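Local coordinates for protein yncA (Salmonella typhimurium, PDB 3DR6) that probably transfers an acetyl group from acetyl-coenzyme A to an acceptor, as a putative acetyltransferase of the GNAT family, at residues T18-N22 with T36-R42; T28-D34 with K151-D157; T66-G72 with V84-V90. One frame throughout, in Å; residues are numbered along the deposited sequence.

Interaction 1. Residues T18-N22 with T36-R42; sequences TEIYN and TVDTDNR
Asn22, on the first helix of the chain (14-27), grips Val37 in the loop that leads into the second helix (39-52). Its side-chain amide works like a short piece of strand. Asn22 OD1 accepts from Val37 N at 2.9 Å. Asn22 ND2 donates to Val37 O at 3.0 Å. The second bond is nearly straight, at 170°, and Val37 O lies in the plane of the amide. Two bonds to one residue fix the rotation of the Asn22 side chain. Thr36 crosses beside it, with CB and CG2 against the Asn22 amide carbon.

These two helices follow the first strand, as in other GNAT folds, and this contact ties helix 14-27 to the end of the long loop and the first turn of helix 39-52. Asp38 is the N-cap of helix 39-52; its OD1 accepts from Asn41 N at 3.0 Å.

One turn on, Arg42 forms a cation-pi contact. Arg42 CZ sits over a face of the Tyr21 ring, 4.3 Å from the ring centroid, with the two planes 30° apart. The CG of Tyr21 is anti to its backbone N (chi1 179°), which swings the ring toward Arg42 and Val37. Asn41 OD1 accepts from Arg42 NE at 2.9 Å and from Arg42 NH2 at 2.8 Å, and lies in the guanidinium plane. Trp45 makes a further cation-pi contact with Arg42. The Val37 methyl CG2 meets Tyr21 CD2 at 3.7 Å. Thr18 OG1, bonded to Cys14 O, touches Arg42 CG at 3.3 Å, while Thr18 CG2 rests against the Val37 carbonyl.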
loop_
_atom_site.group_PDB
_atom_site.type_symbol
_atom_site.label_atom_id
_atom_site.label_comp_id
_atom_site.label_asym_id
_atom_site.label_seq_id
_atom_site.Cartn_x
_atom_site.Cartn_y
_atom_site.Cartn_z
ATOM N N THR C 18 -6.378 -6.135 -21.862
ATOM C CA THR C 18 -7.226 -7.068 -21.114
ATOM C C THR C 18 -6.697 -8.497 -21.197
ATOM O O THR C 18 -6.619 -9.189 -20.176
ATOM C CB THR C 18 -8.699 -7.020 -21.602
ATOM O OG1 THR C 18 -9.194 -5.677 -21.506
ATOM C CG2 THR C 18 -9.598 -7.944 -20.762
ATOM N N GLU C 19 -6.328 -8.943 -22.400
ATOM C CA GLU C 19 -5.757 -10.286 -22.552
ATOM C C GLU C 19 -4.499 -10.457 -21.714
ATOM O O GLU C 19 -4.345 -11.455 -21.033
ATOM C CB GLU C 19 -5.403 -10.578 -24.004
ATOM C CG GLU C 19 -6.566 -10.825 -24.889
ATOM C CD GLU C 19 -6.114 -11.337 -26.250
ATOM O OE1 GLU C 19 -4.883 -11.322 -26.516
ATOM O OE2 GLU C 19 -6.989 -11.750 -27.041
ATOM N N ILE C 20 -3.597 -9.480 -21.794
ATOM C CA ILE C 20 -2.332 -9.544 -21.067
ATOM C C ILE C 20 -2.574 -9.505 -19.541
ATOM O O ILE C 20 -1.944 -10.269 -18.797
ATOM C CB ILE C 20 -1.353 -8.437 -21.509
ATOM C CG1 ILE C 20 -0.965 -8.635 -22.980
ATOM C CG2 ILE C 20 -0.117 -8.445 -20.617
ATOM C CD1 ILE C 20 -0.420 -7.375 -23.681
ATOM N N TYR C 21 -3.468 -8.611 -19.102
ATOM C CA TYR C 21 -3.875 -8.506 -17.673
ATOM C C TYR C 21 -4.418 -9.841 -17.141
ATOM O O TYR C 21 -3.968 -10.337 -16.087
ATOM C CB TYR C 21 -4.938 -7.400 -17.488
ATOM C CG TYR C 21 -5.427 -7.255 -16.062
ATOM C CD1 TYR C 21 -4.761 -6.414 -15.177
ATOM C CD2 TYR C 21 -6.548 -7.962 -15.596
ATOM C CE1 TYR C 21 -5.200 -6.277 -13.865
ATOM C CE2 TYR C 21 -7.000 -7.812 -14.270
ATOM C CZ TYR C 21 -6.309 -6.964 -13.421
ATOM O OH TYR C 21 -6.699 -6.794 -12.097
ATOM N N ASN C 22 -5.379 -10.411 -17.868
ATOM C CA ASN C 22 -5.998 -11.694 -17.505
ATOM C C ASN C 22 -5.018 -12.853 -17.487
ATOM O O ASN C 22 -5.107 -13.715 -16.611
ATOM C CB ASN C 22 -7.186 -12.010 -18.426
ATOM C CG ASN C 22 -8.389 -11.135 -18.129
ATOM O OD1 ASN C 22 -8.487 -10.546 -17.045
ATOM N ND2 ASN C 22 -9.321 -11.050 -19.086
ATOM N N THR C 36 -10.477 -12.652 -13.544
ATOM C CA THR C 36 -10.340 -11.995 -14.833
ATOM C C THR C 36 -11.342 -10.843 -14.941
ATOM O O THR C 36 -12.340 -10.799 -14.207
ATOM C CB THR C 36 -10.578 -12.999 -15.954
ATOM O OG1 THR C 36 -11.800 -13.696 -15.697
ATOM C CG2 THR C 36 -9.431 -14.017 -16.021
ATOM N N VAL C 37 -11.067 -9.900 -15.836
ATOM C CA VAL C 37 -11.985 -8.801 -16.084
ATOM C C VAL C 37 -12.350 -8.801 -17.571
ATOM O O VAL C 37 -11.776 -9.560 -18.356
ATOM C CB VAL C 37 -11.390 -7.414 -15.660
ATOM C CG1 VAL C 37 -11.204 -7.326 -14.126
ATOM C CG2 VAL C 37 -10.085 -7.091 -16.421
ATOM N N ASP C 38 -13.297 -7.957 -17.954
ATOM C CA ASP C 38 -13.588 -7.793 -19.373
ATOM C C ASP C 38 -12.974 -6.517 -19.950
ATOM O O ASP C 38 -12.393 -5.718 -19.217
ATOM C CB ASP C 38 -15.095 -7.896 -19.655
ATOM C CG ASP C 38 -15.925 -6.881 -18.883
ATOM O OD1 ASP C 38 -15.400 -5.844 -18.427
ATOM O OD2 ASP C 38 -17.145 -7.126 -18.750
ATOM N N THR C 39 -13.087 -6.342 -21.264
ATOM C CA THR C 39 -12.526 -5.158 -21.934
ATOM C C THR C 39 -13.099 -3.838 -21.396
ATOM O O THR C 39 -12.358 -2.862 -21.249
ATOM C CB THR C 39 -12.704 -5.229 -23.467
ATOM O OG1 THR C 39 -12.085 -6.422 -23.964
ATOM C CG2 THR C 39 -12.068 -4.018 -24.153
ATOM N N ASP C 40 -14.404 -3.812 -21.106
ATOM C CA ASP C 40 -15.044 -2.606 -20.550
ATOM C C ASP C 40 -14.399 -2.176 -19.231
ATOM O O ASP C 40 -14.268 -0.974 -18.944
ATOM C CB ASP C 40 -16.547 -2.822 -20.350
ATOM C CG ASP C 40 -17.345 -2.596 -21.629
ATOM O OD1 ASP C 40 -17.264 -1.481 -22.202
ATOM O OD2 ASP C 40 -18.057 -3.532 -22.058
ATOM N N ASN C 41 -13.996 -3.166 -18.437
ATOM C CA ASN C 41 -13.324 -2.919 -17.174
ATOM C C ASN C 41 -11.971 -2.247 -17.383
ATOM O O ASN C 41 -11.632 -1.291 -16.670
ATOM C CB ASN C 41 -13.194 -4.217 -16.359
ATOM C CG ASN C 41 -12.403 -4.028 -15.069
ATOM O OD1 ASN C 41 -11.190 -3.804 -15.097
ATOM N ND2 ASN C 41 -13.089 -4.140 -13.926
ATOM N N ARG C 42 -11.211 -2.716 -18.374
ATOM C CA ARG C 42 -9.899 -2.103 -18.664
ATOM C C ARG C 42 -10.011 -0.745 -19.353
ATOM O O ARG C 42 -9.135 0.099 -19.202
ATOM C CB ARG C 42 -8.970 -3.050 -19.430
ATOM C CG ARG C 42 -8.532 -4.287 -18.640
ATOM C CD ARG C 42 -7.672 -3.938 -17.413
ATOM N NE ARG C 42 -8.461 -3.716 -16.195
ATOM C CZ ARG C 42 -7.938 -3.360 -15.022
ATOM N NH1 ARG C 42 -6.622 -3.179 -14.902
ATOM N NH2 ARG C 42 -8.724 -3.191 -13.968
#

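Interaction 2. Residues T28-D34 with K151-D157; sequences TAAIWND and KFGRWLD
Lys151 NZ reaches into the loop 28-34 and donates to Thr28 O and Ile31 O, each at 2.7 Å. Both carbonyls point almost straight at the nitrogen. Lys151 NZ also bonds to Val25 O, and more weakly to Asn33 O at 3.3 Å; all these acceptors are backbone oxygens. Lys151 opens the type I' turn of the beta hairpin between strands 140-151 and 154-164, and its bonds pin the hairpin tip to the loop after helix 14-27. The ammonium group lies close to the C-terminal end of that helix, where its charge should be welcome. The lysine chain gets there fully extended beyond CG. Asp34 OD1 is 5.0 Å from Lys151 NZ, too far for a salt bridge, and its influence is probably only a mild electrostatic one.

Phe152 turns a ring edge to the loop, with CE2 3.4 Å from Thr28 O. Its ring face carries Lys151 CG over the centre.

Further along the second strand of the hairpin, Leu156 CD1 lies over one face of Trp32, 3.5 Å from the centroid of the five-membered ring, a CH-pi contact. The indole is steadied by its own segment: Trp32 NE1 donates to Ala29 O, which it meets above the carbonyl plane. Phe80 of the second subunit also meets this ring. At the rim of the indole, Trp32 CH2 comes within 3.4 Å of Asp157 O, near the ring plane.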
loop_
_atom_site.group_PDB
_atom_site.type_symbol
_atom_site.label_atom_id
_atom_site.label_comp_id
_atom_site.label_asym_id
_atom_site.label_seq_id
_atom_site.Cartn_x
_atom_site.Cartn_y
_atom_site.Cartn_z
ATOM N N THR C 28 0.131 -16.399 -13.502
ATOM C CA THR C 28 1.361 -15.860 -12.953
ATOM C C THR C 28 1.153 -15.397 -11.520
ATOM O O THR C 28 0.020 -15.236 -11.065
ATOM C CB THR C 28 1.934 -14.671 -13.798
ATOM O OG1 THR C 28 1.340 -13.430 -13.392
ATOM C CG2 THR C 28 1.755 -14.883 -15.306
ATOM N N ALA C 29 2.269 -15.183 -10.823
ATOM C CA ALA C 29 2.262 -14.484 -9.547
ATOM C C ALA C 29 2.789 -13.049 -9.719
ATOM O O ALA C 29 3.292 -12.434 -8.778
ATOM C CB ALA C 29 3.075 -15.287 -8.502
ATOM N N ALA C 30 2.660 -12.513 -10.933
ATOM C CA ALA C 30 3.146 -11.167 -11.243
ATOM C C ALA C 30 2.134 -10.094 -10.836
ATOM O O ALA C 30 2.477 -8.915 -10.721
ATOM C CB ALA C 30 3.511 -11.043 -12.739
ATOM N N ILE C 31 0.881 -10.504 -10.652
ATOM C CA ILE C 31 -0.150 -9.645 -10.083
ATOM C C ILE C 31 -0.896 -10.463 -9.053
ATOM O O ILE C 31 -1.248 -11.629 -9.316
ATOM C CB ILE C 31 -1.141 -9.068 -11.147
ATOM C CG1 ILE C 31 -2.077 -8.046 -10.496
ATOM C CG2 ILE C 31 -1.983 -10.171 -11.828
ATOM C CD1 ILE C 31 -2.817 -7.180 -11.502
ATOM N N TRP C 32 -1.136 -9.871 -7.876
ATOM C CA TRP C 32 -1.808 -10.628 -6.814
ATOM C C TRP C 32 -3.314 -10.311 -6.773
ATOM O O TRP C 32 -3.853 -9.888 -5.754
ATOM C CB TRP C 32 -1.101 -10.479 -5.434
ATOM C CG TRP C 32 0.359 -10.994 -5.438
ATOM C CD1 TRP C 32 1.014 -11.629 -6.479
ATOM C CD2 TRP C 32 1.323 -10.875 -4.380
ATOM N NE1 TRP C 32 2.324 -11.899 -6.126
ATOM C CE2 TRP C 32 2.533 -11.452 -4.842
ATOM C CE3 TRP C 32 1.275 -10.349 -3.072
ATOM C CZ2 TRP C 32 3.688 -11.516 -4.047
ATOM C CZ3 TRP C 32 2.425 -10.418 -2.283
ATOM C CH2 TRP C 32 3.612 -10.993 -2.774
ATOM N N ASN C 33 -3.961 -10.511 -7.923
ATOM C CA ASN C 33 -5.402 -10.478 -8.082
ATOM C C ASN C 33 -5.791 -11.826 -8.659
ATOM O O ASN C 33 -4.974 -12.444 -9.345
ATOM C CB ASN C 33 -5.820 -9.392 -9.084
ATOM C CG ASN C 33 -6.146 -8.054 -8.430
ATOM O OD1 ASN C 33 -6.091 -7.007 -9.097
ATOM N ND2 ASN C 33 -6.512 -8.072 -7.148
ATOM N N ASP C 34 -7.033 -12.255 -8.423
ATOM C CA ASP C 34 -7.454 -13.632 -8.727
ATOM C C ASP C 34 -8.468 -13.830 -9.860
ATOM O O ASP C 34 -8.535 -14.916 -10.433
ATOM C CB ASP C 34 -7.989 -14.314 -7.464
ATOM C CG ASP C 34 -6.965 -14.334 -6.330
ATOM O OD1 ASP C 34 -5.772 -14.529 -6.602
ATOM O OD2 ASP C 34 -7.365 -14.163 -5.167
ATOM N N LYS C 151 -1.710 -16.694 -3.088
ATOM C CA LYS C 151 -2.234 -17.111 -4.398
ATOM C C LYS C 151 -1.893 -18.584 -4.614
ATOM O O LYS C 151 -0.883 -19.069 -4.100
ATOM C CB LYS C 151 -1.601 -16.266 -5.516
ATOM C CG LYS C 151 -2.458 -16.114 -6.780
ATOM C CD LYS C 151 -1.877 -15.088 -7.758
ATOM C CE LYS C 151 -2.844 -14.883 -8.944
ATOM N NZ LYS C 151 -2.216 -14.096 -10.036
ATOM N N PHE C 152 -2.738 -19.288 -5.368
ATOM C CA PHE C 152 -2.434 -20.686 -5.765
ATOM C C PHE C 152 -2.120 -21.609 -4.581
ATOM O O PHE C 152 -1.312 -22.536 -4.713
ATOM C CB PHE C 152 -1.241 -20.718 -6.729
ATOM C CG PHE C 152 -1.389 -19.831 -7.929
ATOM C CD1 PHE C 152 -2.551 -19.866 -8.711
ATOM C CD2 PHE C 152 -0.350 -18.974 -8.296
ATOM C CE1 PHE C 152 -2.680 -19.033 -9.841
ATOM C CE2 PHE C 152 -0.457 -18.151 -9.436
ATOM C CZ PHE C 152 -1.623 -18.171 -10.204
ATOM N N GLY C 153 -2.769 -21.360 -3.443
ATOM C CA GLY C 153 -2.694 -22.239 -2.293
ATOM C C GLY C 153 -1.474 -22.042 -1.429
ATOM O O GLY C 153 -1.228 -22.837 -0.520
ATOM N N ARG C 154 -0.717 -20.981 -1.698
ATOM C CA ARG C 154 0.486 -20.699 -0.905
ATOM C C ARG C 154 0.589 -19.252 -0.432
ATOM O O ARG C 154 0.123 -18.344 -1.115
ATOM C CB ARG C 154 1.756 -21.118 -1.664
ATOM C CG ARG C 154 2.277 -20.164 -2.721
ATOM C CD ARG C 154 3.439 -20.807 -3.499
ATOM N NE ARG C 154 4.014 -19.822 -4.413
ATOM C CZ ARG C 154 3.603 -19.675 -5.663
ATOM N NH1 ARG C 154 4.147 -18.760 -6.434
ATOM N NH2 ARG C 154 2.654 -20.477 -6.141
ATOM N N TRP C 155 1.200 -19.046 0.737
ATOM C CA TRP C 155 1.542 -17.678 1.171
ATOM C C TRP C 155 2.682 -17.181 0.311
ATOM O O TRP C 155 3.597 -17.962 -0.022
ATOM C CB TRP C 155 1.957 -17.644 2.643
ATOM C CG TRP C 155 0.847 -18.088 3.574
ATOM C CD1 TRP C 155 0.833 -19.200 4.355
ATOM C CD2 TRP C 155 -0.396 -17.403 3.814
ATOM N NE1 TRP C 155 -0.343 -19.261 5.066
ATOM C CE2 TRP C 155 -1.120 -18.174 4.748
ATOM C CE3 TRP C 155 -0.971 -16.214 3.307
ATOM C CZ2 TRP C 155 -2.409 -17.797 5.222
ATOM C CZ3 TRP C 155 -2.259 -15.832 3.776
ATOM C CH2 TRP C 155 -2.954 -16.626 4.720
ATOM N N LEU C 156 2.613 -15.912 -0.077
ATOM C CA LEU C 156 3.605 -15.290 -0.944
ATOM C C LEU C 156 4.388 -14.217 -0.205
ATOM O O LEU C 156 3.810 -13.472 0.628
ATOM C CB LEU C 156 2.923 -14.651 -2.167
ATOM C CG LEU C 156 2.057 -15.534 -3.059
ATOM C CD1 LEU C 156 1.465 -14.685 -4.188
ATOM C CD2 LEU C 156 2.862 -16.704 -3.626
ATOM N N ASP C 157 5.691 -14.130 -0.523
ATOM C CA ASP C 157 6.574 -13.102 0.039
ATOM C C ASP C 157 6.698 -11.944 -0.954
ATOM O O ASP C 157 6.761 -12.159 -2.188
ATOM C CB ASP C 157 7.962 -13.665 0.340
ATOM C CG ASP C 157 7.921 -14.890 1.266
ATOM O OD1 ASP C 157 6.910 -15.136 1.971
ATOM O OD2 ASP C 157 8.935 -15.627 1.261
#

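Interaction 3. Residues T66-G72 with V84-V90; sequences TGYASFG and VEHSVYV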
loop_
_atom_site.group_PDB
_atom_site.type_symbol
_atom_site.label_atom_id
_atom_site.label_comp_id
_atom_site.label_asym_id
_atom_site.label_seq_id
_atom_site.Cartn_x
_atom_site.Cartn_y
_atom_site.Cartn_z
ATOM N N THR C 66 2.462 -6.189 -27.632
ATOM C CA THR C 66 3.287 -7.250 -27.026
ATOM C C THR C 66 3.462 -7.092 -25.509
ATOM O O THR C 66 4.013 -7.980 -24.820
ATOM C CB THR C 66 4.680 -7.274 -27.680
ATOM O OG1 THR C 66 5.232 -5.960 -27.609
ATOM C CG2 THR C 66 4.603 -7.709 -29.153
ATOM N N GLY C 67 3.017 -5.950 -24.983
ATOM C CA GLY C 67 3.157 -5.648 -23.560
ATOM C C GLY C 67 2.540 -4.308 -23.230
ATOM O O GLY C 67 2.231 -3.516 -24.121
ATOM N N TYR C 68 2.362 -4.044 -21.940
ATOM C CA TYR C 68 1.900 -2.739 -21.523
ATOM C C TYR C 68 2.456 -2.374 -20.149
ATOM O O TYR C 68 2.913 -3.249 -19.383
ATOM C CB TYR C 68 0.363 -2.645 -21.554
ATOM C CG TYR C 68 -0.375 -3.252 -20.364
ATOM C CD1 TYR C 68 -0.745 -4.605 -20.356
ATOM C CD2 TYR C 68 -0.733 -2.462 -19.263
ATOM C CE1 TYR C 68 -1.432 -5.153 -19.289
ATOM C CE2 TYR C 68 -1.425 -3.010 -18.179
ATOM C CZ TYR C 68 -1.768 -4.350 -18.200
ATOM O OH TYR C 68 -2.462 -4.893 -17.132
ATOM N N ALA C 69 2.423 -1.079 -19.853
ATOM C CA ALA C 69 2.957 -0.563 -18.586
ATOM C C ALA C 69 2.148 0.647 -18.136
ATOM O O ALA C 69 1.643 1.427 -18.960
ATOM C CB ALA C 69 4.425 -0.198 -18.730
ATOM N N SER C 70 2.018 0.791 -16.825
ATOM C CA SER C 70 1.360 1.972 -16.251
ATOM C C SER C 70 1.909 2.187 -14.846
ATOM O O SER C 70 2.662 1.348 -14.340
ATOM C CB SER C 70 -0.165 1.762 -16.199
ATOM O OG SER C 70 -0.830 2.987 -15.897
ATOM N N PHE C 71 1.555 3.310 -14.230
ATOM C CA PHE C 71 1.711 3.417 -12.783
ATOM C C PHE C 71 0.489 4.063 -12.176
ATOM O O PHE C 71 -0.283 4.781 -12.868
ATOM C CB PHE C 71 3.021 4.121 -12.378
ATOM C CG PHE C 71 3.142 5.559 -12.831
ATOM C CD1 PHE C 71 2.351 6.558 -12.249
ATOM C CD2 PHE C 71 4.092 5.916 -13.801
ATOM C CE1 PHE C 71 2.480 7.908 -12.642
ATOM C CE2 PHE C 71 4.240 7.271 -14.205
ATOM C CZ PHE C 71 3.421 8.262 -13.622
ATOM N N GLY C 72 0.318 3.795 -10.889
ATOM C CA GLY C 72 -0.692 4.460 -10.080
ATOM C C GLY C 72 -0.142 4.858 -8.732
ATOM O O GLY C 72 1.020 4.594 -8.414
ATOM N N VAL C 84 4.774 6.528 -6.672
ATOM C CA VAL C 84 3.923 5.723 -7.541
ATOM C C VAL C 84 4.434 4.285 -7.591
ATOM O O VAL C 84 5.623 4.023 -7.346
ATOM C CB VAL C 84 3.795 6.311 -8.979
ATOM C CG1 VAL C 84 2.920 7.604 -8.968
ATOM C CG2 VAL C 84 5.201 6.528 -9.635
ATOM N N GLU C 85 3.530 3.362 -7.893
ATOM C CA GLU C 85 3.883 1.968 -8.060
ATOM C C GLU C 85 3.545 1.533 -9.486
ATOM O O GLU C 85 2.414 1.766 -9.973
ATOM C CB GLU C 85 3.115 1.092 -7.056
ATOM C CG GLU C 85 3.397 -0.370 -7.276
ATOM C CD GLU C 85 2.713 -1.261 -6.270
ATOM O OE1 GLU C 85 2.047 -0.706 -5.353
ATOM O OE2 GLU C 85 2.853 -2.505 -6.422
ATOM N N HIS C 86 4.507 0.875 -10.140
ATOM C CA HIS C 86 4.378 0.547 -11.573
ATOM C C HIS C 86 3.740 -0.813 -11.765
ATOM O O HIS C 86 3.754 -1.633 -10.866
ATOM C CB HIS C 86 5.743 0.633 -12.319
ATOM C CG HIS C 86 6.659 -0.544 -12.114
ATOM N ND1 HIS C 86 6.368 -1.809 -12.576
ATOM C CD2 HIS C 86 7.889 -0.628 -11.546
ATOM C CE1 HIS C 86 7.356 -2.630 -12.257
ATOM N NE2 HIS C 86 8.303 -1.927 -11.655
ATOM N N SER C 87 3.176 -1.024 -12.942
ATOM C CA SER C 87 2.788 -2.348 -13.360
ATOM C C SER C 87 3.249 -2.481 -14.807
ATOM O O SER C 87 2.938 -1.629 -15.653
ATOM C CB SER C 87 1.279 -2.580 -13.153
ATOM O OG SER C 87 0.488 -1.753 -14.022
ATOM N N VAL C 88 4.072 -3.496 -15.051
ATOM C CA VAL C 88 4.588 -3.785 -16.389
ATOM C C VAL C 88 4.299 -5.255 -16.679
ATOM O O VAL C 88 4.769 -6.146 -15.943
ATOM C CB VAL C 88 6.115 -3.518 -16.468
ATOM C CG1 VAL C 88 6.666 -3.945 -17.805
ATOM C CG2 VAL C 88 6.422 -2.049 -16.214
ATOM N N TYR C 89 3.519 -5.518 -17.723
ATOM C CA TYR C 89 3.162 -6.895 -18.063
ATOM C C TYR C 89 3.460 -7.152 -19.530
ATOM O O TYR C 89 3.023 -6.409 -20.407
ATOM C CB TYR C 89 1.684 -7.182 -17.739
ATOM C CG TYR C 89 1.318 -6.924 -16.282
ATOM C CD1 TYR C 89 1.942 -7.634 -15.253
ATOM C CD2 TYR C 89 0.359 -5.971 -15.941
ATOM C CE1 TYR C 89 1.628 -7.386 -13.895
ATOM C CE2 TYR C 89 0.031 -5.730 -14.598
ATOM C CZ TYR C 89 0.675 -6.446 -13.593
ATOM O OH TYR C 89 0.374 -6.215 -12.263
ATOM N N VAL C 90 4.223 -8.204 -19.784
ATOM C CA VAL C 90 4.555 -8.611 -21.137
ATOM C C VAL C 90 3.693 -9.832 -21.541
ATOM O O VAL C 90 3.431 -10.729 -20.733
ATOM C CB VAL C 90 6.080 -8.879 -21.253
ATOM C CG1 VAL C 90 6.458 -9.434 -22.619
ATOM C CG2 VAL C 90 6.862 -7.566 -20.953
HETATM O O HOH W 1 -2.207 -2.807 -14.382
#
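Tyr68 and Tyr89 lie side by side and point the same way, as an offset edge-to-face pair. The ring centroids are 5.6 Å apart and the planes meet at 62°. The edge of Tyr89 is turned toward the face of Tyr68. The hydroxyl end of Tyr68 comes close to that edge, with OH 3.2 Å from Tyr89 CD2. The Tyr68 ring takes the position between its backbone N and carbonyl carbon (chi1 80°), which leans it across toward the neighbouring strand. A water bonded to Ser87 OG at 2.9 Å also makes a weak bond to Tyr68 OH.

The two strands form an antiparallel beta hairpin in the central sheet of the GNAT fold. Six backbone hydrogen bonds join the pairs Tyr68-Tyr89, Ser70-Ser87 and Gly72-Glu85; the Ser70 N to Ser87 O bond, for example, is 2.8 Å. Helix 14-27 packs over the two tyrosines. Glu85, on the same face of the sheet, forms a salt bridge with Arg75 of the second subunit.

The other face carries Ala69, Phe71, His86 and Val88, and helix 99-113 lies against it. Here Val84 and Phe71 cross at an angle. Val84 CG2 sits over the Phe71 ring, 4.1 Å from its centroid, and Val84 CG1 touches Phe71 CD1 at 3.5 Å. Further along, Ala69 CB meets Val88 CG2 at 3.7 Å, and His86 NE2 is hydrogen-bonded to His134 NE2.

Interaction 3 lies at the middle of the chain, with its centre about 14 Å from that of interaction 1 and about 18 Å from that of interaction 2. Interactions 1 and 2 are also about 18 Å apart between centres. All three touch. Helix 14-27, part of interaction 1, lays Ile20 and Tyr21 on Tyr68, while Ile31 of interaction 2 meets both Tyr21 and Tyr89. Along the chain the segments of interactions 1 and 2 alternate, and interaction 3 is nested between 28-34 and 151-157. Interactions 2 and 3 reach the same seven-stranded sheet. The N-terminal helices and their loop are thus bound both to its centre and to its last hairpin.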